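Local coordinates for protein putative marr-family transcriptional repressor (Streptomyces coelicolor, PDB 3ZPL) that binds DNA through a winged-helix motif and probably acts as a MarR-family regulator that represses transcription, at residues 61-65 against 78-84. Residues are numbered along the deposited sequence.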
ATOM      1  N   LEU A  61      -4.870   1.028  14.125  1.00 48.92           N
ATOM      2  CA  LEU A  61      -4.298   1.248  15.441  1.00 48.14           C
ATOM      3  C   LEU A  61      -5.389   1.107  16.498  1.00 50.32           C
ATOM      4  O   LEU A  61      -5.206   0.417  17.499  1.00 51.54           O
ATOM      5  CB  LEU A  61      -3.641   2.618  15.525  1.00 47.34           C
ATOM      6  CG  LEU A  61      -2.546   2.928  14.502  1.00 46.32           C
ATOM      7  CD1 LEU A  61      -2.008   4.346  14.678  1.00 46.80           C
ATOM      8  CD2 LEU A  61      -1.399   1.930  14.589  1.00 46.10           C
ATOM      9  N   LEU A  62      -6.552   1.701  16.249  1.00 50.93           N
ATOM     10  CA  LEU A  62      -7.678   1.567  17.170  1.00 50.90           C
ATOM     11  C   LEU A  62      -8.108   0.127  17.330  1.00 52.01           C
ATOM     12  O   LEU A  62      -8.384  -0.324  18.426  1.00 54.59           O
ATOM     13  CB  LEU A  62      -8.863   2.376  16.691  1.00 51.28           C
ATOM     14  CG  LEU A  62      -8.629   3.864  16.470  1.00 50.86           C
ATOM     15  CD1 LEU A  62      -9.973   4.564  16.439  1.00 51.86           C
ATOM     16  CD2 LEU A  62      -7.737   4.469  17.541  1.00 50.87           C
ATOM     17  N   VAL A  63      -8.160  -0.599  16.226  1.00 54.20           N
ATOM     18  CA  VAL A  63      -8.545  -2.012  16.245  1.00 56.42           C
ATOM     19  C   VAL A  63      -7.580  -2.833  17.091  1.00 58.31           C
ATOM     20  O   VAL A  63      -7.997  -3.666  17.898  1.00 61.26           O
ATOM     21  CB  VAL A  63      -8.594  -2.585  14.818  1.00 56.42           C
ATOM     22  CG1 VAL A  63      -8.759  -4.098  14.831  1.00 57.11           C
ATOM     23  CG2 VAL A  63      -9.731  -1.938  14.047  1.00 56.07           C
ATOM     24  N   LYS A  64      -6.287  -2.581  16.949  1.00 57.45           N
ATOM     25  CA  LYS A  64      -5.339  -3.353  17.727  1.00 56.28           C
ATOM     26  C   LYS A  64      -5.421  -3.058  19.230  1.00 53.90           C
ATOM     27  O   LYS A  64      -5.186  -3.954  20.046  1.00 54.29           O
ATOM     28  CB  LYS A  64      -3.917  -3.173  17.230  1.00 55.57           C
ATOM     29  CG  LYS A  64      -2.965  -4.163  17.875  1.00 56.99           C
ATOM     30  CD  LYS A  64      -3.478  -5.595  17.846  1.00 57.72           C
ATOM     31  CE  LYS A  64      -2.579  -6.501  18.660  1.00 60.20           C
ATOM     32  NZ  LYS A  64      -3.150  -7.874  18.746  1.00 62.46           N
ATOM     33  N   LEU A  65      -5.715  -1.810  19.598  1.00 51.73           N
ATOM     34  CA  LEU A  65      -5.852  -1.435  21.031  1.00 50.48           C
ATOM     35  C   LEU A  65      -7.130  -2.029  21.599  1.00 52.30           C
ATOM     36  O   LEU A  65      -7.108  -2.702  22.634  1.00 51.96           O
ATOM     37  CB  LEU A  65      -5.891   0.077  21.199  1.00 48.68           C
ATOM     38  CG  LEU A  65      -4.654   0.851  20.750  1.00 47.19           C
ATOM     39  CD1 LEU A  65      -4.853   2.331  21.008  1.00 47.73           C
ATOM     40  CD2 LEU A  65      -3.413   0.336  21.457  1.00 46.87           C
ATOM     41  N   LEU A  78       2.867  -1.174  19.601  1.00 52.34           N
ATOM     42  CA  LEU A  78       1.825  -0.769  18.680  1.00 51.51           C
ATOM     43  C   LEU A  78       2.424  -0.618  17.287  1.00 51.85           C
ATOM     44  O   LEU A  78       1.921  -1.191  16.331  1.00 51.26           O
ATOM     45  CB  LEU A  78       1.172   0.520  19.170  1.00 51.41           C
ATOM     46  CG  LEU A  78      -0.060   1.019  18.426  1.00 51.47           C
ATOM     47  CD1 LEU A  78      -1.018  -0.120  18.082  1.00 51.28           C
ATOM     48  CD2 LEU A  78      -0.753   2.092  19.252  1.00 51.80           C
ATOM     49  N   ALA A  79       3.549   0.082  17.184  1.00 53.26           N
ATOM     50  CA  ALA A  79       4.262   0.195  15.904  1.00 53.37           C
ATOM     51  C   ALA A  79       4.606  -1.162  15.290  1.00 54.26           C
ATOM     52  O   ALA A  79       4.426  -1.350  14.088  1.00 52.69           O
ATOM     53  CB  ALA A  79       5.522   1.006  16.077  1.00 54.77           C
ATOM     54  N   LYS A  80       5.054  -2.114  16.118  1.00 56.57           N
ATOM     55  CA  LYS A  80       5.470  -3.448  15.625  1.00 58.47           C
ATOM     56  C   LYS A  80       4.295  -4.215  15.015  1.00 59.80           C
ATOM     57  O   LYS A  80       4.470  -4.888  13.985  1.00 58.62           O
ATOM     58  CB  LYS A  80       6.123  -4.300  16.732  1.00 58.73           C
ATOM     59  CG  LYS A  80       6.575  -5.695  16.275  1.00 59.66           C
ATOM     60  CD  LYS A  80       7.479  -6.395  17.293  1.00 58.67           C
ATOM     61  N   TYR A  81       3.115  -4.126  15.647  1.00 57.99           N
ATOM     62  CA  TYR A  81       1.927  -4.785  15.103  1.00 59.50           C
ATOM     63  C   TYR A  81       1.521  -4.123  13.796  1.00 56.00           C
ATOM     64  O   TYR A  81       1.203  -4.804  12.822  1.00 60.20           O
ATOM     65  CB  TYR A  81       0.752  -4.725  16.077  1.00 63.00           C
ATOM     66  CG  TYR A  81       0.811  -5.715  17.218  1.00 69.94           C
ATOM     67  CD1 TYR A  81       0.797  -7.095  16.981  1.00 73.63           C
ATOM     68  CD2 TYR A  81       0.844  -5.276  18.546  1.00 73.04           C
ATOM     69  CE1 TYR A  81       0.839  -8.004  18.031  1.00 78.90           C
ATOM     70  CE2 TYR A  81       0.876  -6.180  19.604  1.00 79.24           C
ATOM     71  CZ  TYR A  81       0.876  -7.538  19.343  1.00 81.40           C
ATOM     72  OH  TYR A  81       0.913  -8.414  20.396  1.00 85.08           O
ATOM     73  N   ALA A  82       1.520  -2.794  13.789  1.00 50.31           N
ATOM     74  CA  ALA A  82       1.095  -1.995  12.643  1.00 45.95           C
ATOM     75  C   ALA A  82       2.099  -2.025  11.484  1.00 45.01           C
ATOM     76  O   ALA A  82       1.742  -1.745  10.341  1.00 43.17           O
ATOM     77  CB  ALA A  82       0.881  -0.559  13.087  1.00 43.73           C
ATOM     78  N   LYS A  83       3.350  -2.344  11.798  1.00 45.74           N
ATOM     79  CA  LYS A  83       4.454  -2.419  10.820  1.00 45.90           C
ATOM     80  C   LYS A  83       4.841  -1.043  10.321  1.00 45.69           C
ATOM     81  O   LYS A  83       5.237  -0.878   9.161  1.00 47.35           O
ATOM     82  CB  LYS A  83       4.129  -3.343   9.655  1.00 46.52           C
ATOM     83  CG  LYS A  83       3.540  -4.683  10.062  1.00 48.03           C
ATOM     84  CD  LYS A  83       4.528  -5.518  10.846  1.00 49.72           C
ATOM     85  CE  LYS A  83       3.824  -6.633  11.599  1.00 52.32           C
ATOM     86  NZ  LYS A  83       4.778  -7.432  12.412  1.00 54.62           N
ATOM     87  N   ILE A  84       4.764  -0.060  11.214  1.00 43.88           N
ATOM     88  CA  ILE A  84       5.095   1.307  10.875  1.00 44.21           C
ATOM     89  C   ILE A  84       6.236   1.763  11.748  1.00 45.40           C
ATOM     90  O   ILE A  84       6.667   1.015  12.616  1.00 49.96           O
ATOM     91  CB  ILE A  84       3.876   2.234  11.061  1.00 44.35           C
ATOM     92  CG1 ILE A  84       3.570   2.457  12.544  1.00 43.07           C
ATOM     93  CG2 ILE A  84       2.683   1.677  10.282  1.00 45.25           C
ATOM     94  CD1 ILE A  84       2.235   3.098  12.801  1.00 43.64           C
TER
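Side-chain rotamers can bridge helices whose backbones stay well apart, and 61-65 against 78-82 illustrates how. The two axes run at 115° and come no closer than 10.4 Å; side chains, leucines foremost, span the gap. L61 (chi1 m, chi2 t) leaves its helix sideways, yet this extended rotamer carries CD2 across to the CB of A82 at 3.7 Å, the CD1 of L78 at 4.1 Å and the CD1 of I84 at 4.2 Å. The A82 methyl meets it where the two backbones come nearest by CA, L61 CA lying 6.9 Å from A82 CA. L78 takes the other common leucine rotamer, t then p: besides L61 CD2, its CD1 touches K64 CB (4.3 Å), while its CD2 makes the closest approach to L65, 3.9 Å from L65 CD2. Such packing joins the first two helices of the three-helix bundle in a winged helix-turn-helix domain; L89, on the helix 86-98 that follows, closes over L61 and L78. The turn leading there begins at K83, whose positive phi (70°) ends helix 75-82 and lets I84 fold its side chain back toward L61. Toward the more exposed margin, a lysine-on-ring contact takes over. With chi2 at p and its remaining torsions t, K64 brings the end of its side chain over one face of the Y81 ring, CE standing 3.4 Å from the Y81 centroid in a CH-pi contact and NZ 4.2 Å from it in a cation-pi interaction. L73 of strand 72-74 touches both side chains, while the Y81 carbonyl accepts a hydrogen bond from R31 of the second subunit.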